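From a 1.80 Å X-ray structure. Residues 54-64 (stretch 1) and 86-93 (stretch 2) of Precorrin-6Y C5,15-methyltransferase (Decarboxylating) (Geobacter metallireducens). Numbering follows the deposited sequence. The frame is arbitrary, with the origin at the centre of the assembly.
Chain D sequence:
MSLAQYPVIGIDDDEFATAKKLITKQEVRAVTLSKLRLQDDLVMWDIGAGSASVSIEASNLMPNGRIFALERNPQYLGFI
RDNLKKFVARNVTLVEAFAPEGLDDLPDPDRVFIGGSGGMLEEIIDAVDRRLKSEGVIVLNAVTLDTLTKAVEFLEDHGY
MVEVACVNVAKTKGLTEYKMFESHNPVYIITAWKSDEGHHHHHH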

# COMPACT_ATOMS: atom_id res chain seq x y z
N VAL D 54 -21.28 8.61 -4.56
CA VAL D 54 -20.50 9.67 -5.20
C VAL D 54 -21.42 10.83 -5.54
O VAL D 54 -21.14 11.97 -5.18
N SER D 55 -22.53 10.53 -6.22
CA SER D 55 -23.56 11.53 -6.57
C SER D 55 -24.06 12.29 -5.35
O SER D 55 -24.21 13.50 -5.40
N ILE D 56 -24.27 11.56 -4.25
CA ILE D 56 -24.85 12.15 -3.04
C ILE D 56 -23.89 13.13 -2.35
O ILE D 56 -24.27 14.25 -2.02
N GLU D 57 -22.64 12.72 -2.15
CA GLU D 57 -21.65 13.65 -1.59
C GLU D 57 -21.25 14.80 -2.54
O GLU D 57 -21.04 15.93 -2.10
N ALA D 58 -21.21 14.52 -3.84
CA ALA D 58 -21.05 15.57 -4.87
C ALA D 58 -22.14 16.64 -4.77
O ALA D 58 -21.86 17.84 -4.94
N SER D 59 -23.37 16.20 -4.51
CA SER D 59 -24.52 17.08 -4.39
C SER D 59 -24.42 17.98 -3.16
O SER D 59 -24.89 19.12 -3.17
N ASN D 60 -23.78 17.47 -2.10
CA ASN D 60 -23.50 18.28 -0.92
C ASN D 60 -22.49 19.38 -1.22
O ASN D 60 -22.57 20.49 -0.66
N LEU D 61 -21.55 19.08 -2.12
CA LEU D 61 -20.48 20.00 -2.51
C LEU D 61 -20.93 20.98 -3.58
O LEU D 61 -20.31 22.04 -3.76
N MET D 62 -21.98 20.62 -4.31
CA MET D 62 -22.57 21.49 -5.31
C MET D 62 -24.08 21.63 -5.06
O MET D 62 -24.87 21.05 -5.81
N PRO D 63 -24.48 22.40 -4.03
CA PRO D 63 -25.92 22.48 -3.68
C PRO D 63 -26.78 23.04 -4.81
O PRO D 63 -27.95 22.65 -4.95
N ASN D 64 -26.20 23.92 -5.62
CA ASN D 64 -26.91 24.50 -6.75
C ASN D 64 -26.51 23.90 -8.10
O ASN D 64 -26.98 24.36 -9.15
N LYS D 86 -33.07 9.42 1.74
CA LYS D 86 -32.44 9.44 3.07
C LYS D 86 -31.50 10.63 3.30
O LYS D 86 -31.52 11.25 4.37
N PHE D 87 -30.69 10.94 2.29
CA PHE D 87 -29.64 11.95 2.44
C PHE D 87 -30.04 13.30 1.88
O PHE D 87 -29.25 14.25 1.89
N VAL D 88 -31.29 13.37 1.42
CA VAL D 88 -31.90 14.58 0.84
C VAL D 88 -31.03 15.14 -0.30
O VAL D 88 -30.60 16.30 -0.27
N ALA D 89 -30.76 14.29 -1.28
CA ALA D 89 -29.97 14.68 -2.43
C ALA D 89 -30.93 15.05 -3.53
O ALA D 89 -31.09 14.30 -4.51
N ARG D 90 -31.57 16.21 -3.38
CA ARG D 90 -32.68 16.60 -4.26
C ARG D 90 -32.20 17.04 -5.62
O ARG D 90 -32.96 16.96 -6.60
N ASN D 91 -30.95 17.49 -5.70
CA ASN D 91 -30.39 17.94 -6.98
C ASN D 91 -29.73 16.81 -7.79
O ASN D 91 -29.08 17.06 -8.81
N VAL D 92 -29.94 15.59 -7.33
CA VAL D 92 -29.60 14.40 -8.10
C VAL D 92 -30.86 13.85 -8.77
O VAL D 92 -31.86 13.57 -8.11
N THR D 93 -30.79 13.69 -10.09
CA THR D 93 -31.84 13.04 -10.83
C THR D 93 -31.40 11.62 -11.18
O THR D 93 -30.39 11.43 -11.85

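Stretch 2 packs against one side of the helix 54-61 through a mix of apolar and polar residues. Lys86 is extended, all t, and takes no part. Phe87 points toward the helix with chi1 m. Its CB lies 3.7 Å from CG2 of Ile56, and CD1 of Ile56 approaches the ring obliquely. Ile56 has chi1 m and chi2 t. Val88 follows with positive phi in a Schellman motif, and its side chain points away.

Ala89 turns back toward the helix where the CA atoms come nearest, 5.7 Å from Ile56 CA to Ala89 CA. Its methyl CB sits 3.9 Å from Ile56 CG1 and 3.7 Å from Ser59 OG. Ser59 OG, on a p rotamer, donates to Ile56 O at 2.7 Å within its own helix, so it can lie beside a methyl group without lacking a partner. Ala89 also opens a type I turn that ends at Val92. Arg90, within this turn, does not touch stretch 1.

Asn91 points toward the helix with chi1 p. Its OD1 is 3.2 Å from Ser59 CB. Its ND2 reaches past the helix end, 2.8 Å from Met62 O. Val92, chi1 t, also points in: its CG2 is 3.7 Å from both Ser55 O and Ser59 CB. Thr93 is out of reach.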

# COMPACT_ATOMS: atom_id res chain seq x y z
CB VAL D 54 -19.75 9.18 -6.46
CG1 VAL D 54 -18.94 10.32 -7.11
CG2 VAL D 54 -18.84 7.98 -6.09
CB SER D 55 -24.75 10.84 -7.22
OG SER D 55 -24.53 10.69 -8.60
CB ILE D 56 -25.37 11.06 -2.09
CG1 ILE D 56 -26.68 10.48 -2.64
CG2 ILE D 56 -25.57 11.59 -0.67
CD1 ILE D 56 -27.11 9.22 -1.94
CB GLU D 57 -20.44 12.88 -1.01
CG GLU D 57 -20.80 12.11 0.27
CD GLU D 57 -19.62 11.49 0.95
OE1 GLU D 57 -18.48 11.69 0.49
OE2 GLU D 57 -19.83 10.77 1.95
CB ALA D 58 -21.09 14.97 -6.24
CB SER D 59 -25.82 16.28 -4.40
OG SER D 59 -26.15 15.78 -3.12
CB ASN D 60 -23.02 17.41 0.23
CG ASN D 60 -24.13 16.56 0.83
OD1 ASN D 60 -25.31 16.80 0.60
ND2 ASN D 60 -23.74 15.58 1.62
CB LEU D 61 -19.26 19.23 -3.05
CG LEU D 61 -18.49 18.26 -2.15
CD1 LEU D 61 -17.46 17.48 -2.98
CD2 LEU D 61 -17.81 18.98 -1.06
CB MET D 62 -22.35 20.95 -6.73
CG MET D 62 -20.91 20.73 -7.13
SD MET D 62 -20.71 20.24 -8.86
CE MET D 62 -21.61 18.70 -8.92
CB PRO D 63 -25.95 23.46 -2.49
CG PRO D 63 -24.55 23.53 -2.00
CD PRO D 63 -23.66 23.25 -3.15
CB ASN D 64 -26.75 26.02 -6.75
CG ASN D 64 -27.29 26.65 -5.48
OD1 ASN D 64 -28.51 26.68 -5.25
ND2 ASN D 64 -26.40 27.16 -4.65
CB LYS D 86 -31.68 8.13 3.33
CG LYS D 86 -30.97 8.05 4.68
CD LYS D 86 -30.32 6.70 4.92
CE LYS D 86 -29.74 6.64 6.32
NZ LYS D 86 -28.99 5.41 6.68
CB PHE D 87 -28.33 11.45 1.83
CG PHE D 87 -27.79 10.25 2.53
CD1 PHE D 87 -27.24 10.37 3.80
CD2 PHE D 87 -27.84 8.99 1.93
CE1 PHE D 87 -26.75 9.26 4.47
CE2 PHE D 87 -27.34 7.87 2.59
CZ PHE D 87 -26.79 8.01 3.87
CB VAL D 88 -32.28 15.65 1.92
CG1 VAL D 88 -33.31 16.61 1.35
CG2 VAL D 88 -32.84 15.00 3.19
CB ALA D 89 -29.05 13.55 -2.85
CB ARG D 90 -33.52 17.73 -3.63
CG ARG D 90 -33.82 17.54 -2.17
CD ARG D 90 -35.08 16.73 -1.90
NE ARG D 90 -36.28 17.38 -2.43
CZ ARG D 90 -37.51 16.89 -2.32
NH1 ARG D 90 -37.73 15.74 -1.69
NH2 ARG D 90 -38.52 17.55 -2.85
CB ASN D 91 -29.46 19.15 -6.80
CG ASN D 91 -28.30 18.89 -5.83
OD1 ASN D 91 -28.43 18.15 -4.86
ND2 ASN D 91 -27.18 19.54 -6.09
CB VAL D 92 -28.97 13.30 -7.22
CG1 VAL D 92 -28.62 12.08 -8.05
CG2 VAL D 92 -27.71 13.84 -6.50
CB THR D 93 -32.22 13.84 -12.08
OG1 THR D 93 -32.74 15.11 -11.67
CG2 THR D 93 -33.27 13.11 -12.90